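Local coordinates for membrane-fusion protein (Streptococcus pneumoniae, PDB 5XU0), which serves as the membrane fusion protein of a MacAB-like efflux pump, probably assembling into a channel that helps carry substrates out of the cell, at the interface of chains A and B. Numbering follows the deposited sequence. Chains: chain A/B, Membrane-fusion protein.

Contact 1: the interface of chains A and B. Residues chain A 156-158, 160, 162, 166; chain B 18, 164-165.
A:Asn156, A:Val157 and A:Ser158 run in extended loop conformation, and this stretch of the HlyD/CusB-type barrel-sandwich family passes the last residue of strand 14-18 and the loop at B:Ala164 and B:Ser165 in the neighbouring copy, a subunit contact that probably helps hold the channel together. B:Ser165 OG, the side-chain hydroxyl, is gripped by two hydroxyls of chain A, at 3.0 Å from A:Thr162 OG1 and 3.1 Å from A:Ser158 OG; which partner donates in either hydrogen bond is not decided. The torsions bring the three together: B:Ser165 OG lies anti to its carbonyl carbon, A:Thr162 OG1 anti to its backbone N (chi1 167°), and A:Ser158 OG in the crowded position between N and carbonyl carbon (chi1 80°). A weak hydrogen bond from A:Ser158 N to A:Gln166 OE1, the side-chain amide oxygen, may help position that serine from the second shell. Beside the hydroxyl group, B:Tyr18 lays its ring along the loop, CD2 standing 3.4 Å from the methylene A:Ser158 CB. At the far end of the ring the phenol B:Tyr18 OH donates to the backbone oxygen A:Asn156 O over 3.3 Å, approaching from 57° above the carbonyl plane.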
ATOM      1  N   ASN A 156      12.820  11.407 -12.779  1.00 90.17           N
ATOM      2  CA  ASN A 156      11.885  12.104 -11.898  1.00102.20           C
ATOM      3  C   ASN A 156      10.801  11.120 -11.463  1.00100.65           C
ATOM      4  O   ASN A 156       9.668  11.150 -11.945  1.00 85.58           O
ATOM      5  CB  ASN A 156      11.300  13.334 -12.599  1.00108.61           C
ATOM      6  CG  ASN A 156      12.224  14.536 -12.528  1.00107.91           C
ATOM      7  OD1 ASN A 156      12.092  15.385 -11.645  1.00 98.06           O
ATOM      8  ND2 ASN A 156      13.175  14.608 -13.454  1.00106.16           N
ATOM      9  N   VAL A 157      11.165  10.242 -10.529  1.00101.38           N
ATOM     10  CA  VAL A 157      10.256   9.256  -9.963  1.00100.22           C
ATOM     11  C   VAL A 157      10.272   9.395  -8.447  1.00 88.00           C
ATOM     12  O   VAL A 157      11.249   9.873  -7.862  1.00 78.45           O
ATOM     13  CB  VAL A 157      10.633   7.821 -10.392  1.00106.39           C
ATOM     14  CG1 VAL A 157      10.589   7.693 -11.911  1.00 96.96           C
ATOM     15  CG2 VAL A 157      12.012   7.452  -9.857  1.00 95.17           C
ATOM     16  N   SER A 158       9.181   8.972  -7.810  1.00 83.05           N
ATOM     17  CA  SER A 158       8.983   9.157  -6.379  1.00102.50           C
ATOM     18  C   SER A 158       9.003   7.825  -5.638  1.00104.60           C
ATOM     19  O   SER A 158       8.666   6.778  -6.195  1.00109.49           O
ATOM     20  CB  SER A 158       7.657   9.868  -6.099  1.00 90.75           C
ATOM     21  OG  SER A 158       6.569   8.964  -6.171  1.00102.70           O
ATOM     22  N   SER A 160       6.933   6.277  -3.396  1.00100.38           N
ATOM     23  CA  SER A 160       5.617   6.144  -2.797  1.00121.47           C
ATOM     24  C   SER A 160       4.867   5.109  -3.609  1.00133.70           C
ATOM     25  O   SER A 160       5.013   5.092  -4.839  1.00134.20           O
ATOM     26  CB  SER A 160       4.849   7.472  -2.790  1.00121.00           C
ATOM     27  OG  SER A 160       4.165   7.670  -4.016  1.00122.29           O
ATOM     28  N   THR A 162       2.898   4.635  -5.771  1.00141.10           N
ATOM     29  CA  THR A 162       2.302   5.631  -6.653  1.00137.79           C
ATOM     30  C   THR A 162       1.100   5.117  -7.430  1.00141.42           C
ATOM     31  O   THR A 162       0.583   5.852  -8.278  1.00142.66           O
ATOM     32  CB  THR A 162       3.364   6.145  -7.627  1.00142.92           C
ATOM     33  OG1 THR A 162       2.737   6.887  -8.680  1.00146.05           O
ATOM     34  CG2 THR A 162       4.148   4.982  -8.220  1.00135.12           C
ATOM     35  N   GLN A 166       6.938   2.823 -11.958  1.00 91.61           N
ATOM     36  CA  GLN A 166       7.711   3.941 -12.496  1.00 88.68           C
ATOM     37  C   GLN A 166       8.908   3.405 -13.271  1.00 87.06           C
ATOM     38  O   GLN A 166       9.929   3.033 -12.690  1.00 93.04           O
ATOM     39  CB  GLN A 166       8.145   4.872 -11.372  1.00 89.89           C
ATOM     40  CG  GLN A 166       7.025   5.203 -10.407  1.00108.30           C
ATOM     41  CD  GLN A 166       7.322   6.429  -9.579  1.00116.31           C
ATOM     42  OE1 GLN A 166       8.250   6.434  -8.777  1.00111.23           O
ATOM     43  NE2 GLN A 166       6.532   7.481  -9.770  1.00130.94           N
TER
ATOM     44  N   TYR B  18       8.857  15.415  -5.149  1.00 84.63           N
ATOM     45  CA  TYR B  18       7.686  14.827  -4.523  1.00 82.00           C
ATOM     46  C   TYR B  18       7.940  14.666  -3.033  1.00 70.72           C
ATOM     47  O   TYR B  18       9.086  14.580  -2.587  1.00 83.07           O
ATOM     48  CB  TYR B  18       7.358  13.454  -5.126  1.00 82.71           C
ATOM     49  CG  TYR B  18       7.356  13.378  -6.641  1.00 90.70           C
ATOM     50  CD1 TYR B  18       6.241  13.753  -7.375  1.00 81.74           C
ATOM     51  CD2 TYR B  18       8.462  12.899  -7.336  1.00 82.20           C
ATOM     52  CE1 TYR B  18       6.232  13.664  -8.755  1.00 81.94           C
ATOM     53  CE2 TYR B  18       8.459  12.807  -8.717  1.00 89.47           C
ATOM     54  CZ  TYR B  18       7.343  13.192  -9.422  1.00 92.21           C
ATOM     55  OH  TYR B  18       7.332  13.107 -10.799  1.00 97.50           O
ATOM     56  N   ALA B 164      -1.625   8.916  -4.870  1.00151.57           N
ATOM     57  CA  ALA B 164      -0.573   8.829  -5.862  1.00140.56           C
ATOM     58  C   ALA B 164       0.629   9.633  -5.422  1.00144.21           C
ATOM     59  O   ALA B 164       0.884   9.787  -4.235  1.00145.60           O
ATOM     60  CB  ALA B 164      -1.071   9.310  -7.205  1.00128.31           C
ATOM     61  N   SER B 165       1.359  10.180  -6.376  1.00136.34           N
ATOM     62  CA  SER B 165       2.563  10.912  -6.008  1.00113.62           C
ATOM     63  C   SER B 165       2.212  12.374  -5.761  1.00113.23           C
ATOM     64  O   SER B 165       1.494  12.989  -6.555  1.00106.61           O
ATOM     65  CB  SER B 165       3.622  10.797  -7.105  1.00110.56           C
ATOM     66  OG  SER B 165       3.787   9.450  -7.517  1.00109.46           O
TER

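Contact 2: the interface of chains A and B. Residues chain A 60, 64, 67-68, 71; chain B 114, 117-118, 121.
B:Asp118 OD1, a carboxylate oxygen on helix 109-138, is approached by three N-H donors from helix 49-80 of the next copy, one firmly and two weakly. The firm one is A:Arg67 NH1, hydrogen bond and salt bridge at 3.2 Å, entering from above the carboxylate plane; the weak bonds come from A:Arg67 NH2 and A:His68 NE2. The other oxygen, B:Asp118 OD2, accepts a 2.9 Å hydrogen bond from the imidazole A:His68 NE2. That bond is fairly straight, 150° at H, lies close to the imidazole plane and uses the syn lone pair of OD2, the two side chains meeting tip to tip. These helices belong to the alpha-helical hairpin typical of membrane fusion proteins. A bend at chi3 (-79°) turns the A:Arg67 guanidinium so that both aspartates meet its edge, while B:Gly117 CA and A:Arg64 CA cover opposite faces near the rim. B:Asp121 OD2 forms salt bridges with A:Arg67 NH2 at 3.3 Å, tip to tip, and more loosely with A:Arg64 NH1 at 3.6 Å. The nearby carboxylates could favour a protonated A:His68. Over one face of its imidazole, near the rim, lies the methylene A:Arg64 CG, 3.4 Å above the plane.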
ATOM      1  N   ARG A  60      34.247  -6.567   9.648  1.00 83.97           N
ATOM      2  CA  ARG A  60      34.765  -6.396  11.001  1.00 92.08           C
ATOM      3  C   ARG A  60      34.155  -7.417  11.951  1.00 95.74           C
ATOM      4  O   ARG A  60      34.829  -7.890  12.873  1.00 94.99           O
ATOM      5  CB  ARG A  60      34.509  -4.970  11.491  1.00 82.20           C
ATOM      6  CG  ARG A  60      35.444  -3.947  10.884  1.00 76.06           C
ATOM      7  CD  ARG A  60      35.424  -2.650  11.668  1.00 80.27           C
ATOM      8  NE  ARG A  60      34.075  -2.110  11.793  1.00 89.50           N
ATOM      9  CZ  ARG A  60      33.438  -1.456  10.827  1.00 88.39           C
ATOM     10  NH1 ARG A  60      34.027  -1.262   9.654  1.00 79.22           N
ATOM     11  NH2 ARG A  60      32.211  -1.000  11.031  1.00 91.52           N
ATOM     12  N   ARG A  64      36.454 -10.043  13.959  1.00 84.27           N
ATOM     13  CA  ARG A  64      36.306 -10.141  15.407  1.00 84.95           C
ATOM     14  C   ARG A  64      35.963 -11.565  15.827  1.00 94.33           C
ATOM     15  O   ARG A  64      36.420 -12.037  16.875  1.00 89.09           O
ATOM     16  CB  ARG A  64      35.241  -9.157  15.887  1.00 83.56           C
ATOM     17  CG  ARG A  64      34.807  -9.341  17.332  1.00 87.65           C
ATOM     18  CD  ARG A  64      33.742  -8.326  17.699  1.00 89.96           C
ATOM     19  NE  ARG A  64      32.740  -8.209  16.644  1.00113.06           N
ATOM     20  CZ  ARG A  64      32.107  -7.082  16.334  1.00101.15           C
ATOM     21  NH1 ARG A  64      32.371  -5.964  16.998  1.00 99.02           N
ATOM     22  NH2 ARG A  64      31.212  -7.073  15.356  1.00 93.24           N
ATOM     23  N   ARG A  67      39.422 -13.471  15.639  1.00 87.86           N
ATOM     24  CA  ARG A  67      40.189 -13.149  16.838  1.00 88.33           C
ATOM     25  C   ARG A  67      39.621 -13.885  18.046  1.00 93.58           C
ATOM     26  O   ARG A  67      40.307 -14.705  18.668  1.00103.13           O
ATOM     27  CB  ARG A  67      40.201 -11.636  17.068  1.00 85.43           C
ATOM     28  CG  ARG A  67      40.992 -10.865  16.015  1.00 88.21           C
ATOM     29  CD  ARG A  67      41.230  -9.415  16.411  1.00 80.52           C
ATOM     30  NE  ARG A  67      40.057  -8.576  16.177  1.00 94.72           N
ATOM     31  CZ  ARG A  67      39.208  -8.205  17.130  1.00102.69           C
ATOM     32  NH1 ARG A  67      39.408  -8.598  18.381  1.00 90.92           N
ATOM     33  NH2 ARG A  67      38.163  -7.443  16.835  1.00 88.38           N
ATOM     34  N   HIS A  68      38.342 -13.641  18.351  1.00 94.66           N
ATOM     35  CA  HIS A  68      37.679 -14.264  19.495  1.00 88.61           C
ATOM     36  C   HIS A  68      37.967 -15.761  19.596  1.00 93.18           C
ATOM     37  O   HIS A  68      38.329 -16.265  20.670  1.00 94.05           O
ATOM     38  CB  HIS A  68      36.173 -14.005  19.412  1.00 94.63           C
ATOM     39  CG  HIS A  68      35.772 -12.634  19.861  1.00 89.98           C
ATOM     40  ND1 HIS A  68      34.478 -12.312  20.209  1.00 91.32           N
ATOM     41  CD2 HIS A  68      36.497 -11.502  20.023  1.00 91.53           C
ATOM     42  CE1 HIS A  68      34.421 -11.041  20.565  1.00 73.94           C
ATOM     43  NE2 HIS A  68      35.633 -10.526  20.460  1.00 78.17           N
ATOM     44  N   GLU A  71      41.713 -16.093  20.839  1.00 86.60           N
ATOM     45  CA  GLU A  71      41.944 -15.995  22.281  1.00 94.50           C
ATOM     46  C   GLU A  71      41.343 -17.188  23.011  1.00104.23           C
ATOM     47  O   GLU A  71      41.939 -17.709  23.962  1.00110.12           O
ATOM     48  CB  GLU A  71      41.384 -14.695  22.863  1.00 92.00           C
ATOM     49  CG  GLU A  71      40.169 -14.150  22.175  1.00109.58           C
ATOM     50  CD  GLU A  71      40.537 -13.334  20.964  1.00117.03           C
ATOM     51  OE1 GLU A  71      39.985 -12.227  20.798  1.00117.78           O
ATOM     52  OE2 GLU A  71      41.401 -13.790  20.186  1.00122.34           O
TER
ATOM     53  N   ALA B 114      42.809  -8.061  23.411  1.00 99.99           N
ATOM     54  CA  ALA B 114      41.493  -8.423  22.896  1.00102.00           C
ATOM     55  C   ALA B 114      40.517  -7.256  23.009  1.00104.12           C
ATOM     56  O   ALA B 114      39.863  -6.880  22.027  1.00100.62           O
ATOM     57  CB  ALA B 114      40.962  -9.648  23.641  1.00104.86           C
ATOM     58  N   GLY B 117      41.214  -4.746  20.279  1.00102.16           N
ATOM     59  CA  GLY B 117      40.596  -5.171  19.036  1.00100.35           C
ATOM     60  C   GLY B 117      39.090  -5.006  19.022  1.00105.72           C
ATOM     61  O   GLY B 117      38.503  -4.840  17.947  1.00 89.69           O
ATOM     62  N   ASP B 118      38.446  -5.039  20.190  1.00100.21           N
ATOM     63  CA  ASP B 118      37.006  -4.830  20.261  1.00 81.69           C
ATOM     64  C   ASP B 118      36.615  -3.372  20.476  1.00 79.65           C
ATOM     65  O   ASP B 118      35.425  -3.054  20.406  1.00 91.92           O
ATOM     66  CB  ASP B 118      36.403  -5.697  21.370  1.00 87.14           C
ATOM     67  CG  ASP B 118      36.237  -7.145  20.946  1.00103.34           C
ATOM     68  OD1 ASP B 118      36.734  -7.507  19.858  1.00102.66           O
ATOM     69  OD2 ASP B 118      35.610  -7.925  21.696  1.00100.43           O
ATOM     70  N   ASP B 121      36.900  -1.786  16.659  1.00 93.98           N
ATOM     71  CA  ASP B 121      35.643  -2.085  15.985  1.00 83.70           C
ATOM     72  C   ASP B 121      34.549  -1.121  16.426  1.00 89.23           C
ATOM     73  O   ASP B 121      33.803  -0.587  15.596  1.00102.79           O
ATOM     74  CB  ASP B 121      35.230  -3.532  16.265  1.00 77.24           C
ATOM     75  CG  ASP B 121      35.980  -4.528  15.404  1.00 83.73           C
ATOM     76  OD1 ASP B 121      36.876  -4.105  14.642  1.00 74.30           O
ATOM     77  OD2 ASP B 121      35.669  -5.735  15.488  1.00 91.76           O
TER

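Contact 3: the interface of chains A and B. Residues chain A 151, 172, 174, 253-255; chain B 188, 218-220, 239.
At this subunit interface of the membrane fusion protein, which probably helps hold neighbouring copies together, the charged interaction pairs A:Lys253 with B:Asp218: the ammonium A:Lys253 NZ donates a hydrogen bond, also a salt bridge, to the carboxylate oxygen B:Asp218 OD1 at 3.1 Å. The nitrogen stands above the carboxylate plane, 32° out of it, and bends at chi2 (-54°) and chi3 (-127°) bring the lysine chain obliquely across the aspartate. The apolar contacts fall in separate places. The aliphatic root of the lysine rests on B:Leu188, whose CD1 is 3.7 Å from A:Lys253 CG. The same methyl sits over the centre of the B:Tyr239 ring, 3.4 Å above its plane, so one leucine branch packs against both chains. B:Tyr219, with CG anti to the backbone N, crosses two valines at about a right angle: A:Val151 CG1 touches B:Tyr219 CB at 3.7 Å and A:Val172 CG2 touches CD2 of the ring at 3.8 Å. B:Pro220 CG packs on A:Gly255 CA at 3.6 Å. Among the neutral polar groups, the amide oxygen A:Gln254 OE1 points at the edge of the B:Tyr219 ring, with amide and ring planes nearly perpendicular, while A:Gln254 NE2 makes a weak hydrogen bond to A:Asn174 OD1. In the fold, chain A's strands 149-153 and 167-172 and loop 253-255 face loop 218-220 of chain B, with B:Leu188 from helix 185-190 and B:Tyr239 opening strand 239-246.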
ATOM      1  N   VAL A 151      15.795   3.512 -24.906  1.00 72.22           N
ATOM      2  CA  VAL A 151      14.737   4.295 -25.527  1.00 68.75           C
ATOM      3  C   VAL A 151      13.987   5.156 -24.531  1.00 76.97           C
ATOM      4  O   VAL A 151      13.081   5.897 -24.933  1.00 82.88           O
ATOM      5  CB  VAL A 151      13.748   3.393 -26.288  1.00 74.30           C
ATOM      6  CG1 VAL A 151      14.494   2.462 -27.229  1.00 72.23           C
ATOM      7  CG2 VAL A 151      12.895   2.600 -25.307  1.00 73.90           C
ATOM      8  N   VAL A 172      15.728  -1.784 -25.545  1.00 80.87           N
ATOM      9  CA  VAL A 172      15.269  -2.822 -26.459  1.00 90.93           C
ATOM     10  C   VAL A 172      16.353  -3.059 -27.502  1.00 84.01           C
ATOM     11  O   VAL A 172      16.999  -2.116 -27.969  1.00 83.18           O
ATOM     12  CB  VAL A 172      13.910  -2.478 -27.120  1.00 80.81           C
ATOM     13  CG1 VAL A 172      12.937  -1.892 -26.104  1.00 88.12           C
ATOM     14  CG2 VAL A 172      14.081  -1.540 -28.294  1.00 92.16           C
ATOM     15  N   ASN A 174      17.617  -3.788 -31.088  1.00 96.05           N
ATOM     16  CA  ASN A 174      17.162  -3.684 -32.465  1.00 99.51           C
ATOM     17  C   ASN A 174      17.667  -4.829 -33.340  1.00103.80           C
ATOM     18  O   ASN A 174      17.675  -4.694 -34.565  1.00113.83           O
ATOM     19  CB  ASN A 174      17.572  -2.335 -33.068  1.00102.81           C
ATOM     20  CG  ASN A 174      16.804  -2.011 -34.350  1.00106.04           C
ATOM     21  OD1 ASN A 174      15.626  -1.647 -34.315  1.00 98.97           O
ATOM     22  ND2 ASN A 174      17.470  -2.163 -35.489  1.00 96.44           N
ATOM     23  N   LYS A 253      12.545  -0.774 -39.779  1.00 93.43           N
ATOM     24  CA  LYS A 253      12.524  -0.316 -38.407  1.00104.24           C
ATOM     25  C   LYS A 253      11.475  -1.104 -37.636  1.00 91.59           C
ATOM     26  O   LYS A 253      10.560  -1.697 -38.213  1.00 77.72           O
ATOM     27  CB  LYS A 253      12.223   1.179 -38.367  1.00 99.00           C
ATOM     28  CG  LYS A 253      13.156   1.974 -39.265  1.00 96.29           C
ATOM     29  CD  LYS A 253      14.611   1.668 -38.943  1.00 94.80           C
ATOM     30  CE  LYS A 253      15.367   2.953 -38.677  1.00 95.08           C
ATOM     31  NZ  LYS A 253      16.772   2.689 -38.282  1.00 96.49           N
ATOM     32  N   GLN A 254      11.640  -1.128 -36.318  1.00 91.36           N
ATOM     33  CA  GLN A 254      10.597  -1.653 -35.454  1.00 84.39           C
ATOM     34  C   GLN A 254       9.299  -0.889 -35.692  1.00 83.99           C
ATOM     35  O   GLN A 254       9.306   0.262 -36.138  1.00 84.89           O
ATOM     36  CB  GLN A 254      11.027  -1.543 -33.991  1.00 73.55           C
ATOM     37  CG  GLN A 254      12.204  -2.435 -33.623  1.00 92.50           C
ATOM     38  CD  GLN A 254      12.743  -2.140 -32.234  1.00 94.07           C
ATOM     39  OE1 GLN A 254      12.029  -1.615 -31.380  1.00 89.27           O
ATOM     40  NE2 GLN A 254      14.007  -2.476 -32.003  1.00 91.42           N
ATOM     41  N   GLY A 255       8.174  -1.545 -35.420  1.00 81.59           N
ATOM     42  CA  GLY A 255       6.880  -0.912 -35.550  1.00 78.97           C
ATOM     43  C   GLY A 255       6.366  -0.754 -36.962  1.00 80.08           C
ATOM     44  O   GLY A 255       5.233  -0.285 -37.137  1.00 84.08           O
TER
ATOM     45  N   LEU B 188      10.235   8.159 -41.327  1.00 90.65           N
ATOM     46  CA  LEU B 188      11.464   7.537 -40.844  1.00 78.91           C
ATOM     47  C   LEU B 188      12.480   7.333 -41.960  1.00 88.10           C
ATOM     48  O   LEU B 188      13.689   7.439 -41.726  1.00 88.95           O
ATOM     49  CB  LEU B 188      11.146   6.199 -40.179  1.00 84.49           C
ATOM     50  CG  LEU B 188      11.255   6.118 -38.657  1.00 92.26           C
ATOM     51  CD1 LEU B 188      10.980   4.701 -38.187  1.00 91.75           C
ATOM     52  CD2 LEU B 188      12.623   6.580 -38.192  1.00 97.24           C
ATOM     53  N   ASP B 218      14.159   5.012 -33.014  1.00101.11           N
ATOM     54  CA  ASP B 218      13.967   3.711 -33.646  1.00 91.42           C
ATOM     55  C   ASP B 218      12.749   2.976 -33.114  1.00 90.22           C
ATOM     56  O   ASP B 218      12.236   2.086 -33.799  1.00 98.05           O
ATOM     57  CB  ASP B 218      15.201   2.827 -33.430  1.00108.14           C
ATOM     58  CG  ASP B 218      16.153   2.852 -34.602  1.00125.12           C
ATOM     59  OD1 ASP B 218      16.046   3.762 -35.453  1.00123.98           O
ATOM     60  OD2 ASP B 218      17.019   1.952 -34.665  1.00130.49           O
ATOM     61  N   TYR B 219      12.273   3.332 -31.923  1.00 78.75           N
ATOM     62  CA  TYR B 219      11.315   2.516 -31.199  1.00 78.58           C
ATOM     63  C   TYR B 219       9.949   3.179 -31.222  1.00 75.34           C
ATOM     64  O   TYR B 219       9.827   4.331 -30.779  1.00 78.07           O
ATOM     65  CB  TYR B 219      11.787   2.317 -29.763  1.00 86.59           C
ATOM     66  CG  TYR B 219      10.843   1.529 -28.899  1.00 75.94           C
ATOM     67  CD1 TYR B 219      10.018   2.165 -27.983  1.00 77.50           C
ATOM     68  CD2 TYR B 219      10.781   0.145 -28.991  1.00 79.22           C
ATOM     69  CE1 TYR B 219       9.152   1.446 -27.185  1.00 76.44           C
ATOM     70  CE2 TYR B 219       9.917  -0.584 -28.197  1.00 74.30           C
ATOM     71  CZ  TYR B 219       9.106   0.072 -27.295  1.00 74.32           C
ATOM     72  OH  TYR B 219       8.241  -0.642 -26.500  1.00 83.36           O
ATOM     73  N   PRO B 220       8.907   2.509 -31.708  1.00 83.03           N
ATOM     74  CA  PRO B 220       7.590   3.150 -31.781  1.00 81.85           C
ATOM     75  C   PRO B 220       6.958   3.303 -30.406  1.00 85.65           C
ATOM     76  O   PRO B 220       7.131   2.462 -29.521  1.00 92.47           O
ATOM     77  CB  PRO B 220       6.781   2.189 -32.657  1.00 78.69           C
ATOM     78  CG  PRO B 220       7.406   0.852 -32.403  1.00 76.89           C
ATOM     79  CD  PRO B 220       8.874   1.105 -32.156  1.00 79.71           C
ATOM     80  N   TYR B 239       6.682   7.376 -34.317  1.00 75.39           N
ATOM     81  CA  TYR B 239       7.978   7.389 -33.650  1.00 79.55           C
ATOM     82  C   TYR B 239       8.313   8.789 -33.164  1.00 79.46           C
ATOM     83  O   TYR B 239       8.290   9.728 -33.965  1.00 81.85           O
ATOM     84  CB  TYR B 239       9.073   6.904 -34.605  1.00 78.53           C
ATOM     85  CG  TYR B 239       8.770   5.582 -35.263  1.00 78.86           C
ATOM     86  CD1 TYR B 239       9.258   4.397 -34.732  1.00 82.60           C
ATOM     87  CD2 TYR B 239       7.997   5.516 -36.414  1.00 75.21           C
ATOM     88  CE1 TYR B 239       8.984   3.186 -35.327  1.00 86.64           C
ATOM     89  CE2 TYR B 239       7.715   4.306 -37.016  1.00 81.64           C
ATOM     90  CZ  TYR B 239       8.213   3.145 -36.469  1.00 84.65           C
ATOM     91  OH  TYR B 239       7.938   1.936 -37.065  1.00 88.78           O
TER

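Contact 1 lies about 27 Å from contact 3 and about 45 Å from contact 2, while contacts 2 and 3 are about 59 Å apart, each measured between centres of C-alpha atoms. One pair of neighbouring copies thus meets at widely separated places: helix against helix in contact 2, loop against strand end in contact 1, and loops, strands and a short helix in contact 3. No residue is shared, although A:Gln166 of contact 1 directly precedes strand 167-172, which brings A:Val172 to contact 3. Repeated through the six-copy deposited assembly, such spaced contacts could fix the orientation of neighbours along their length, consistent with a channel.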